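Local coordinates for penicillin-binding protein 2B (Streptococcus pneumoniae, PDB 2WAD) that probably acts as a penicillin-binding transpeptidase, forming peptide cross-links between adjacent glycan strands of peptidoglycan during peripheral cell wall synthesis, at residues 81-85 / 181-185; 176-180 / 191-195; 232-238 / 263-269; 227-231 / 312-318. All blocks are in the same frame, centred on the assembly; numbering follows the deposited sequence.

Contact 1. Residues 81-85 / 181-185; sequences SFTRS and LNAVG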
loop_
_atom_site.group_PDB
_atom_site.type_symbol
_atom_site.label_atom_id
_atom_site.label_comp_id
_atom_site.label_asym_id
_atom_site.label_seq_id
_atom_site.Cartn_x
_atom_site.Cartn_y
_atom_site.Cartn_z
ATOM N N SER A 81 -25.995 -4.728 -24.042
ATOM C CA SER A 81 -25.799 -5.996 -23.337
ATOM C C SER A 81 -26.235 -7.144 -24.235
ATOM O O SER A 81 -27.183 -6.983 -25.010
ATOM C CB SER A 81 -26.638 -6.056 -22.062
ATOM O OG SER A 81 -25.967 -5.446 -20.981
ATOM N N PHE A 82 -25.552 -8.284 -24.115
ATOM C CA PHE A 82 -25.949 -9.504 -24.816
ATOM C C PHE A 82 -26.159 -10.655 -23.848
ATOM O O PHE A 82 -25.273 -10.988 -23.070
ATOM C CB PHE A 82 -24.908 -9.908 -25.853
ATOM C CG PHE A 82 -25.277 -11.142 -26.635
ATOM C CD1 PHE A 82 -26.439 -11.181 -27.387
ATOM C CD2 PHE A 82 -24.451 -12.261 -26.627
ATOM C CE1 PHE A 82 -26.774 -12.303 -28.120
ATOM C CE2 PHE A 82 -24.786 -13.396 -27.359
ATOM C CZ PHE A 82 -25.950 -13.415 -28.105
ATOM N N THR A 83 -27.339 -11.252 -23.900
ATOM C CA THR A 83 -27.655 -12.416 -23.088
ATOM C C THR A 83 -27.704 -13.609 -24.028
ATOM O O THR A 83 -28.478 -13.604 -24.975
ATOM C CB THR A 83 -29.014 -12.219 -22.420
ATOM O OG1 THR A 83 -28.822 -11.319 -21.326
ATOM C CG2 THR A 83 -29.589 -13.540 -21.904
ATOM N N ARG A 84 -26.844 -14.598 -23.798
ATOM C CA ARG A 84 -26.711 -15.689 -24.757
ATOM C C ARG A 84 -27.571 -16.895 -24.409
ATOM O O ARG A 84 -27.791 -17.191 -23.238
ATOM C CB ARG A 84 -25.253 -16.107 -24.913
ATOM C CG ARG A 84 -25.028 -17.082 -26.059
ATOM C CD ARG A 84 -23.616 -17.621 -25.953
ATOM N NE ARG A 84 -23.251 -18.608 -26.973
ATOM C CZ ARG A 84 -21.989 -18.778 -27.348
ATOM N NH1 ARG A 84 -21.046 -18.022 -26.802
ATOM N NH2 ARG A 84 -21.658 -19.684 -28.246
ATOM N N SER A 85 -28.053 -17.574 -25.442
ATOM C CA SER A 85 -28.847 -18.783 -25.295
ATOM C C SER A 85 -28.000 -19.994 -25.669
ATOM O O SER A 85 -27.168 -19.917 -26.574
ATOM C CB SER A 85 -30.058 -18.706 -26.224
ATOM O OG SER A 85 -30.691 -19.966 -26.376
ATOM N N LEU A 181 -19.903 -11.309 -28.822
ATOM C CA LEU A 181 -21.061 -12.158 -28.525
ATOM C C LEU A 181 -20.644 -13.578 -28.133
ATOM O O LEU A 181 -21.127 -14.126 -27.135
ATOM C CB LEU A 181 -22.062 -12.187 -29.688
ATOM C CG LEU A 181 -22.542 -10.841 -30.243
ATOM C CD1 LEU A 181 -23.206 -11.043 -31.570
ATOM C CD2 LEU A 181 -23.457 -10.100 -29.279
ATOM N N ASN A 182 -19.748 -14.163 -28.924
ATOM C CA ASN A 182 -19.218 -15.501 -28.658
ATOM C C ASN A 182 -18.590 -15.662 -27.276
ATOM O O ASN A 182 -18.648 -16.740 -26.693
ATOM C CB ASN A 182 -18.192 -15.900 -29.717
ATOM C CG ASN A 182 -18.170 -17.385 -29.964
ATOM O OD1 ASN A 182 -19.213 -18.042 -29.953
ATOM N ND2 ASN A 182 -16.986 -17.925 -30.214
ATOM N N ALA A 183 -17.998 -14.590 -26.758
ATOM C CA ALA A 183 -17.310 -14.634 -25.480
ATOM C C ALA A 183 -18.237 -14.808 -24.275
ATOM O O ALA A 183 -17.774 -15.062 -23.168
ATOM C CB ALA A 183 -16.476 -13.369 -25.317
ATOM N N VAL A 184 -19.541 -14.666 -24.478
ATOM C CA VAL A 184 -20.504 -14.666 -23.374
ATOM C C VAL A 184 -20.946 -16.095 -23.068
ATOM O O VAL A 184 -21.287 -16.835 -23.985
ATOM C CB VAL A 184 -21.744 -13.832 -23.769
ATOM C CG1 VAL A 184 -22.813 -13.848 -22.672
ATOM C CG2 VAL A 184 -21.317 -12.411 -24.118
ATOM N N GLY A 185 -20.916 -16.508 -21.801
ATOM C CA GLY A 185 -21.337 -17.875 -21.474
ATOM C C GLY A 185 -22.813 -18.143 -21.738
ATOM O O GLY A 185 -23.601 -17.207 -21.862
#
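F82, in the last residues of strand 72-83, and R84, just past its end, account for most of what segment 81-85 brings to this contact. R84 loses 98 Å² to segment 181-185. Its first three side-chain torsions are all t, so the chain is stretched out and the guanidinium reaches backbone carbonyls of segment 181-185. NH1 of R84 donates to O of V184 (3.1 Å, 145°) and, through a weak bond, to O of N182 (2.7 Å, 123°), with both oxygens near the guanidinium plane. V184 N also bonds to L181 O at 3.1 Å within that segment. This is helix-on-sheet packing within the N-terminal part of the molecule: strand 72-83 is the middle strand of a three-stranded antiparallel sheet, and helix 90-100 adds L93 beside both F82 and R84. F82, with 84 Å² covered, directs its CA-to-CB bond toward the other segment. L181 CD2 stands over one face of its ring, 3.6 Å from the centroid and 21° off the normal, a CH-pi contact. V184 (59 Å²) instead lies at the ring edge, its CG2 4.0 Å from F82 CD2, while its CG1 comes within 4.0 Å of R84 CB.

Contact 2. Residues 176-180 / 191-195; sequences YLFSQ and TIATD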
loop_
_atom_site.group_PDB
_atom_site.type_symbol
_atom_site.label_atom_id
_atom_site.label_comp_id
_atom_site.label_asym_id
_atom_site.label_seq_id
_atom_site.Cartn_x
_atom_site.Cartn_y
_atom_site.Cartn_z
ATOM N N TYR A 176 -15.246 -8.453 -35.245
ATOM C CA TYR A 176 -15.107 -7.889 -33.905
ATOM C C TYR A 176 -16.342 -8.076 -33.024
ATOM O O TYR A 176 -16.239 -8.491 -31.876
ATOM C CB TYR A 176 -14.729 -6.408 -33.994
ATOM C CG TYR A 176 -14.570 -5.754 -32.639
ATOM C CD1 TYR A 176 -13.493 -6.065 -31.816
ATOM C CD2 TYR A 176 -15.507 -4.840 -32.181
ATOM C CE1 TYR A 176 -13.345 -5.460 -30.572
ATOM C CE2 TYR A 176 -15.385 -4.241 -30.950
ATOM C CZ TYR A 176 -14.301 -4.548 -30.153
ATOM O OH TYR A 176 -14.200 -3.936 -28.931
ATOM N N LEU A 177 -17.508 -7.741 -33.563
ATOM C CA LEU A 177 -18.786 -7.890 -32.872
ATOM C C LEU A 177 -19.107 -9.335 -32.487
ATOM O O LEU A 177 -19.407 -9.602 -31.318
ATOM C CB LEU A 177 -19.926 -7.270 -33.689
ATOM C CG LEU A 177 -19.957 -5.734 -33.609
ATOM C CD1 LEU A 177 -20.929 -5.123 -34.607
ATOM C CD2 LEU A 177 -20.183 -5.155 -32.204
ATOM N N PHE A 178 -19.047 -10.248 -33.456
ATOM C CA PHE A 178 -19.089 -11.690 -33.196
ATOM C C PHE A 178 -18.240 -12.124 -31.985
ATOM O O PHE A 178 -18.755 -12.755 -31.055
ATOM C CB PHE A 178 -18.634 -12.421 -34.451
ATOM C CG PHE A 178 -18.608 -13.912 -34.315
ATOM C CD1 PHE A 178 -19.663 -14.670 -34.784
ATOM C CD2 PHE A 178 -17.519 -14.560 -33.753
ATOM C CE1 PHE A 178 -19.651 -16.046 -34.679
ATOM C CE2 PHE A 178 -17.495 -15.943 -33.652
ATOM C CZ PHE A 178 -18.572 -16.687 -34.113
ATOM N N SER A 179 -16.955 -11.758 -31.977
ATOM C CA SER A 179 -16.056 -12.152 -30.888
ATOM C C SER A 179 -16.658 -11.764 -29.533
ATOM O O SER A 179 -16.679 -12.551 -28.583
ATOM C CB SER A 179 -14.649 -11.559 -31.069
ATOM O OG SER A 179 -14.248 -11.582 -32.433
ATOM N N GLN A 180 -17.172 -10.543 -29.451
ATOM C CA GLN A 180 -17.854 -10.073 -28.250
ATOM C C GLN A 180 -19.029 -10.980 -27.867
ATOM O O GLN A 180 -19.151 -11.365 -26.709
ATOM C CB GLN A 180 -18.359 -8.648 -28.482
ATOM C CG GLN A 180 -17.273 -7.627 -28.770
ATOM C CD GLN A 180 -16.535 -7.242 -27.519
ATOM O OE1 GLN A 180 -17.134 -6.770 -26.549
ATOM N NE2 GLN A 180 -15.225 -7.462 -27.520
ATOM N N THR A 191 -21.352 -7.343 -21.556
ATOM C CA THR A 191 -21.363 -6.068 -22.258
ATOM C C THR A 191 -20.687 -6.165 -23.624
ATOM O O THR A 191 -19.610 -6.766 -23.743
ATOM C CB THR A 191 -20.654 -4.994 -21.403
ATOM O OG1 THR A 191 -21.504 -4.637 -20.311
ATOM C CG2 THR A 191 -20.335 -3.742 -22.212
ATOM N N ILE A 192 -21.328 -5.581 -24.641
ATOM C CA ILE A 192 -20.800 -5.554 -26.013
ATOM C C ILE A 192 -20.092 -4.224 -26.277
ATOM O O ILE A 192 -20.732 -3.220 -26.602
ATOM C CB ILE A 192 -21.899 -5.749 -27.072
ATOM C CG1 ILE A 192 -22.620 -7.083 -26.862
ATOM C CG2 ILE A 192 -21.309 -5.700 -28.467
ATOM C CD1 ILE A 192 -21.701 -8.219 -26.410
ATOM N N ALA A 193 -18.774 -4.219 -26.121
ATOM C CA ALA A 193 -18.007 -2.990 -26.265
ATOM C C ALA A 193 -18.058 -2.391 -27.669
ATOM O O ALA A 193 -17.841 -3.066 -28.679
ATOM C CB ALA A 193 -16.574 -3.187 -25.793
ATOM N N THR A 194 -18.370 -1.104 -27.717
ATOM C CA THR A 194 -18.493 -0.389 -28.976
ATOM C C THR A 194 -17.927 1.008 -28.739
ATOM O O THR A 194 -17.657 1.355 -27.597
ATOM C CB THR A 194 -19.978 -0.302 -29.392
ATOM O OG1 THR A 194 -20.069 0.185 -30.732
ATOM C CG2 THR A 194 -20.743 0.630 -28.466
ATOM N N ASP A 195 -17.731 1.796 -29.796
ATOM C CA ASP A 195 -17.455 3.225 -29.622
ATOM C C ASP A 195 -18.619 3.861 -28.877
ATOM O O ASP A 195 -19.775 3.526 -29.125
ATOM C CB ASP A 195 -17.284 3.936 -30.968
ATOM C CG ASP A 195 -16.137 3.372 -31.785
ATOM O OD1 ASP A 195 -15.281 2.670 -31.208
ATOM O OD2 ASP A 195 -16.085 3.633 -33.005
#
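Y176 opens this face of helix 169-182. Its side chain, at chi1 t, projects outward from the helix and brings CE2 to 3.5 Å from O of A193, which approaches the ring edge near its plane. The hydroxyl stands 4.0 Å from A193 CB, but its hydrogen-bond partner is K241 NZ, outside the two segments. L177, the next residue, is buried and purely apolar here: its CD2 meets CG2 of I192 at 3.9 Å, and A97 of helix 90-100 lies against the same leucine. One turn beyond Y176 comes Q180, with 68 Å² covered and its CA-to-CB bond directed toward segment 191-195. Chi1 and chi2 are both m, which folds the amide back over the loop instead of extending it. As a result OE1 of Q180 accepts from the backbone N of A193 (3.1 Å, 149°), and the aliphatic part of the side chain remains close to I192, CB to CD1 being 4.0 Å. The CA atoms of Q180 and I192 are 5.8 Å apart. I192 itself is tied by backbone hydrogen bonding to V80 of strand 72-83. This is helix-on-sheet packing: after helix 169-182 the chain reverses direction through a loop into the short edge strand 189-191, and the helix packs over the chain leaving that strand, on the three-stranded antiparallel sheet of the N-terminal region.

Contact 3. Residues 232-238 / 263-269; sequences SIVGSVS and VGTSYLE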
loop_
_atom_site.group_PDB
_atom_site.type_symbol
_atom_site.label_atom_id
_atom_site.label_comp_id
_atom_site.label_asym_id
_atom_site.label_seq_id
_atom_site.Cartn_x
_atom_site.Cartn_y
_atom_site.Cartn_z
ATOM N N SER A 232 -3.793 8.286 -4.290
ATOM C CA SER A 232 -2.710 7.342 -4.586
ATOM C C SER A 232 -2.820 6.031 -3.797
ATOM O O SER A 232 -2.368 4.979 -4.256
ATOM C CB SER A 232 -1.355 7.998 -4.298
ATOM O OG SER A 232 -1.341 8.598 -3.001
ATOM N N ILE A 233 -3.426 6.097 -2.615
ATOM C CA ILE A 233 -3.470 4.987 -1.694
ATOM C C ILE A 233 -4.711 4.120 -1.909
ATOM O O ILE A 233 -4.743 2.952 -1.505
ATOM C CB ILE A 233 -3.377 5.535 -0.272
ATOM C CG1 ILE A 233 -1.928 5.979 0.024
ATOM C CG2 ILE A 233 -3.883 4.530 0.748
ATOM C CD1 ILE A 233 -1.811 6.917 1.212
ATOM N N VAL A 234 -5.720 4.680 -2.578
ATOM C CA VAL A 234 -6.948 3.948 -2.849
ATOM C C VAL A 234 -6.688 2.740 -3.750
ATOM O O VAL A 234 -7.139 1.651 -3.419
ATOM C CB VAL A 234 -8.070 4.836 -3.455
ATOM C CG1 VAL A 234 -9.198 3.988 -4.024
ATOM C CG2 VAL A 234 -8.612 5.837 -2.428
ATOM N N GLY A 235 -6.000 2.935 -4.873
ATOM C CA GLY A 235 -5.658 1.872 -5.808
ATOM C C GLY A 235 -6.570 1.868 -7.014
ATOM O O GLY A 235 -7.439 2.733 -7.151
ATOM N N SER A 236 -6.400 0.895 -7.900
ATOM C CA SER A 236 -7.286 0.798 -9.062
ATOM C C SER A 236 -8.071 -0.517 -9.104
ATOM O O SER A 236 -7.767 -1.473 -8.388
ATOM C CB SER A 236 -6.492 0.991 -10.364
ATOM O OG SER A 236 -5.333 0.167 -10.337
ATOM N N VAL A 237 -9.088 -0.546 -9.957
ATOM C CA VAL A 237 -9.885 -1.736 -10.197
ATOM C C VAL A 237 -9.790 -2.064 -11.686
ATOM O O VAL A 237 -9.751 -1.160 -12.524
ATOM C CB VAL A 237 -11.369 -1.488 -9.815
ATOM C CG1 VAL A 237 -12.185 -2.754 -9.949
ATOM C CG2 VAL A 237 -11.461 -0.995 -8.391
ATOM N N SER A 238 -9.758 -3.352 -12.016
ATOM C CA SER A 238 -9.756 -3.786 -13.407
ATOM C C SER A 238 -11.030 -3.350 -14.127
ATOM O O SER A 238 -12.118 -3.425 -13.569
ATOM C CB SER A 238 -9.646 -5.305 -13.490
ATOM O OG SER A 238 -10.897 -5.896 -13.195
ATOM N N VAL A 263 -12.049 -6.396 -10.449
ATOM C CA VAL A 263 -11.357 -6.681 -9.208
ATOM C C VAL A 263 -10.308 -5.601 -8.896
ATOM O O VAL A 263 -9.891 -4.841 -9.778
ATOM C CB VAL A 263 -10.703 -8.082 -9.259
ATOM C CG1 VAL A 263 -11.728 -9.119 -9.719
ATOM C CG2 VAL A 263 -9.500 -8.083 -10.191
ATOM N N GLY A 264 -9.922 -5.512 -7.629
ATOM C CA GLY A 264 -8.887 -4.569 -7.222
ATOM C C GLY A 264 -7.522 -5.072 -7.646
ATOM O O GLY A 264 -7.203 -6.244 -7.446
ATOM N N THR A 265 -6.718 -4.183 -8.226
ATOM C CA THR A 265 -5.405 -4.555 -8.740
ATOM C C THR A 265 -4.268 -3.844 -8.021
ATOM O O THR A 265 -3.102 -4.161 -8.253
ATOM C CB THR A 265 -5.278 -4.192 -10.212
ATOM O OG1 THR A 265 -5.771 -2.861 -10.382
ATOM C CG2 THR A 265 -6.113 -5.147 -11.062
ATOM N N SER A 266 -4.582 -2.881 -7.163
ATOM C CA SER A 266 -3.515 -2.234 -6.408
ATOM C C SER A 266 -3.992 -1.637 -5.071
ATOM O O SER A 266 -5.156 -1.268 -4.923
ATOM C CB SER A 266 -2.851 -1.161 -7.275
ATOM O OG SER A 266 -3.771 -0.117 -7.539
ATOM N N TYR A 267 -3.078 -1.554 -4.108
ATOM C CA TYR A 267 -3.308 -0.872 -2.832
ATOM C C TYR A 267 -4.572 -1.286 -2.087
ATOM O O TYR A 267 -4.915 -2.470 -2.079
ATOM C CB TYR A 267 -3.116 0.642 -3.005
ATOM C CG TYR A 267 -1.764 0.904 -3.626
ATOM C CD1 TYR A 267 -1.649 1.389 -4.928
ATOM C CD2 TYR A 267 -0.590 0.593 -2.923
ATOM C CE1 TYR A 267 -0.399 1.588 -5.517
ATOM C CE2 TYR A 267 0.652 0.783 -3.496
ATOM C CZ TYR A 267 0.733 1.284 -4.793
ATOM O OH TYR A 267 1.959 1.469 -5.383
ATOM N N LEU A 268 -5.288 -0.331 -1.498
ATOM C CA LEU A 268 -6.520 -0.654 -0.771
ATOM C C LEU A 268 -7.559 -1.461 -1.575
ATOM O O LEU A 268 -8.199 -2.369 -1.028
ATOM C CB LEU A 268 -7.165 0.599 -0.163
ATOM C CG LEU A 268 -6.449 1.394 0.929
ATOM C CD1 LEU A 268 -7.333 2.558 1.401
ATOM C CD2 LEU A 268 -6.068 0.483 2.105
ATOM N N GLU A 269 -7.756 -1.139 -2.851
ATOM C CA GLU A 269 -8.814 -1.813 -3.619
ATOM C C GLU A 269 -8.451 -3.281 -3.687
ATOM O O GLU A 269 -9.327 -4.134 -3.648
ATOM C CB GLU A 269 -8.968 -1.287 -5.053
ATOM C CG GLU A 269 -9.509 0.127 -5.196
ATOM C CD GLU A 269 -11.018 0.190 -5.249
ATOM O OE1 GLU A 269 -11.693 -0.771 -4.803
ATOM O OE2 GLU A 269 -11.530 1.215 -5.744
HETATM O O HOH W 1 -10.343 2.341 -7.727
#
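An isolated antiparallel beta bridge joins these two segments, continued by a junction between helix ends. V237 and G264 form a non-hydrogen-bonded pair, CA to CA 4.2 Å, flanked by T265 N to S236 O (2.9 Å, 174°) and S238 N to V263 O (2.7 Å, 163°). Four hydroxyl side chains at chi1 p line the seam. S266 (66°) turns OG to accept from S236 N at 2.8 Å, S236 (48°) and T265 (46°) bring OG and OG1 to a 3.1 Å hydrogen bond in which either may donate, and S238 (77°) sets OG 3.0 Å from V263 N, from which it accepts, while also bonding G243 O. V237, at chi1 t, spreads its methyls: CG1 lies 3.1 Å from V263 O and CG2 3.4 Å from E269 CD. G235, with phi 101°, leaves helix 231-234; a CB there would sit 1.9 Å from S266 O, so glycine fits this close passage. Y267 has an unusual positive phi of 51° and at chi1 m puts CB 3.2 Å from I233 O. L268 and E269 donate to the weakly bonded helix 231-234: E269 N to V234 O at 2.9 Å and, weakly, L268 N to I233 O at 3.3 Å. With chi1 and chi2 both m, E269 reaches salt bridges with R60 and R223, and a water donates to its OE2 at 2.6 Å and to G235 O at 3.0 Å.

Contact 4. Residues 227-231 / 312-318; sequences ETSLS and IDLAFQD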
loop_
_atom_site.group_PDB
_atom_site.type_symbol
_atom_site.label_atom_id
_atom_site.label_comp_id
_atom_site.label_asym_id
_atom_site.label_seq_id
_atom_site.Cartn_x
_atom_site.Cartn_y
_atom_site.Cartn_z
ATOM N N GLU A 227 -10.598 13.186 -6.982
ATOM C CA GLU A 227 -9.392 13.960 -6.701
ATOM C C GLU A 227 -9.269 14.291 -5.212
ATOM O O GLU A 227 -9.985 15.132 -4.682
ATOM C CB GLU A 227 -9.338 15.212 -7.576
ATOM C CG GLU A 227 -9.226 14.881 -9.064
ATOM C CD GLU A 227 -8.636 16.018 -9.891
ATOM O OE1 GLU A 227 -8.843 17.195 -9.521
ATOM O OE2 GLU A 227 -7.966 15.723 -10.907
ATOM N N THR A 228 -8.389 13.585 -4.515
ATOM C CA THR A 228 -8.176 13.840 -3.094
ATOM C C THR A 228 -6.746 13.449 -2.789
ATOM O O THR A 228 -6.082 12.824 -3.621
ATOM C CB THR A 228 -9.165 13.050 -2.186
ATOM O OG1 THR A 228 -8.746 11.688 -2.079
ATOM C CG2 THR A 228 -10.582 13.099 -2.741
ATOM N N SER A 229 -6.289 13.820 -1.598
ATOM C CA SER A 229 -4.912 13.611 -1.182
ATOM C C SER A 229 -4.667 12.159 -0.812
ATOM O O SER A 229 -3.519 11.756 -0.665
ATOM C CB SER A 229 -4.612 14.489 0.027
ATOM O OG SER A 229 -5.526 14.206 1.079
ATOM N N LEU A 230 -5.742 11.382 -0.707
ATOM C CA LEU A 230 -5.686 9.930 -0.501
ATOM C C LEU A 230 -5.913 9.083 -1.745
ATOM O O LEU A 230 -6.052 7.859 -1.627
ATOM C CB LEU A 230 -6.690 9.497 0.576
ATOM C CG LEU A 230 -6.413 10.056 1.974
ATOM C CD1 LEU A 230 -7.514 9.698 2.933
ATOM C CD2 LEU A 230 -5.062 9.570 2.486
ATOM N N SER A 231 -5.926 9.707 -2.925
ATOM C CA SER A 231 -6.147 8.969 -4.174
ATOM C C SER A 231 -5.060 7.946 -4.500
ATOM O O SER A 231 -5.368 6.838 -4.923
ATOM C CB SER A 231 -6.430 9.895 -5.369
ATOM O OG SER A 231 -5.268 10.619 -5.736
ATOM N N ILE A 312 -7.758 7.594 8.372
ATOM C CA ILE A 312 -7.231 8.912 8.018
ATOM C C ILE A 312 -8.335 9.898 7.694
ATOM O O ILE A 312 -9.260 9.587 6.938
ATOM C CB ILE A 312 -6.309 8.883 6.775
ATOM C CG1 ILE A 312 -5.135 7.907 6.979
ATOM C CG2 ILE A 312 -5.806 10.302 6.472
ATOM C CD1 ILE A 312 -4.422 7.552 5.699
ATOM N N ASP A 313 -8.223 11.089 8.269
ATOM C CA ASP A 313 -9.116 12.174 7.934
ATOM C C ASP A 313 -8.499 13.049 6.840
ATOM O O ASP A 313 -7.390 13.536 6.983
ATOM C CB ASP A 313 -9.382 12.983 9.203
ATOM C CG ASP A 313 -10.553 13.900 9.054
ATOM O OD1 ASP A 313 -10.410 14.902 8.323
ATOM O OD2 ASP A 313 -11.619 13.578 9.624
ATOM N N LEU A 314 -9.196 13.239 5.731
ATOM C CA LEU A 314 -8.685 14.094 4.665
ATOM C C LEU A 314 -8.127 15.447 5.125
ATOM O O LEU A 314 -7.088 15.872 4.619
ATOM C CB LEU A 314 -9.783 14.348 3.631
ATOM C CG LEU A 314 -9.753 13.693 2.248
ATOM C CD1 LEU A 314 -9.403 12.236 2.384
ATOM C CD2 LEU A 314 -11.094 13.869 1.553
ATOM N N ALA A 315 -8.830 16.127 6.033
ATOM C CA ALA A 315 -8.453 17.460 6.482
ATOM C C ALA A 315 -7.107 17.390 7.196
ATOM O O ALA A 315 -6.208 18.188 6.914
ATOM C CB ALA A 315 -9.543 18.081 7.393
ATOM N N PHE A 316 -6.966 16.430 8.111
ATOM C CA PHE A 316 -5.670 16.197 8.748
ATOM C C PHE A 316 -4.575 15.906 7.712
ATOM O O PHE A 316 -3.513 16.542 7.684
ATOM C CB PHE A 316 -5.725 15.130 9.855
ATOM C CG PHE A 316 -4.457 15.038 10.633
ATOM C CD1 PHE A 316 -3.998 16.126 11.360
ATOM C CD2 PHE A 316 -3.682 13.892 10.591
ATOM C CE1 PHE A 316 -2.791 16.067 12.049
ATOM C CE2 PHE A 316 -2.481 13.814 11.279
ATOM C CZ PHE A 316 -2.033 14.897 12.004
ATOM N N GLN A 317 -4.858 14.969 6.822
ATOM C CA GLN A 317 -3.889 14.609 5.796
ATOM C C GLN A 317 -3.501 15.809 4.931
ATOM O O GLN A 317 -2.336 15.950 4.572
ATOM C CB GLN A 317 -4.380 13.416 4.961
ATOM C CG GLN A 317 -3.497 13.083 3.744
ATOM C CD GLN A 317 -2.417 12.043 4.023
ATOM O OE1 GLN A 317 -2.309 11.526 5.134
ATOM N NE2 GLN A 317 -1.651 11.688 2.997
ATOM N N ASP A 318 -4.466 16.675 4.608
ATOM C CA ASP A 318 -4.231 17.865 3.801
ATOM C C ASP A 318 -3.290 18.814 4.535
ATOM O O ASP A 318 -2.406 19.432 3.932
ATOM C CB ASP A 318 -5.537 18.625 3.511
ATOM C CG ASP A 318 -6.427 17.921 2.498
ATOM O OD1 ASP A 318 -5.981 16.970 1.822
ATOM O OD2 ASP A 318 -7.585 18.348 2.358
HETATM O O HOH W 2 -1.526 13.244 -0.035
#
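This is a mainly apolar contact between a loop and the start of a helix, linking the N-terminal part of the molecule to the transpeptidase region. Segment 227-231 follows strand 215-225 and makes a type I beta turn from T228 to S231, closed by S231 N to T228 O at 3.2 Å. The opposing helix, 314-334, has D313 as its N-cap, OD1 accepting from A315 N at 3.0 Å. L230 carries the largest buried area, 90 Å²: its CD1 meets L314 CD1 at a tight 3.2 Å, its CD2 meets I312 CD1 at 3.8 Å, and CD2 also lies 3.9 Å from Q317 CD. T228 CB adds a looser approach to L314 CD2 at 4.3 Å. Beside this apolar patch S229 OG donates to D318 OD1 at 2.9 Å. A water donates to S229 O at 2.6 Å and accepts a weak bond from Q317 NE2 at 3.4 Å, although the amide's main partner is M358 O of strand 355-363. With one direct hydrogen bond and no salt bridge between the segments, the junction depends chiefly on the fit of leucine and isoleucine side chains, and the serine hydroxyl meets the carboxylate at its more exposed margin.

Overall arrangement
The four contacts are spread along an elongated chain. Contacts 1 and 2 lie together, centres 10 Å apart, and share helix 169-182; they touch through I192, whose CD1 is 3.7 Å from F82 CB and 3.9 Å from L181 CD2, so the contacts, whose segments alternate in sequence, pack against each other. Between centres, contact 3 is about 28 Å from contact 1 and 26 Å from contact 2, and contact 4 about 16 Å from contact 3 and 42 Å from contact 1. Contact 3 is nested within the loop contact 4 closes, S231 and S232 being consecutive. All lie away from the probable acylation site S386; the D318 side chain is about 9 Å from a bound zinc ion.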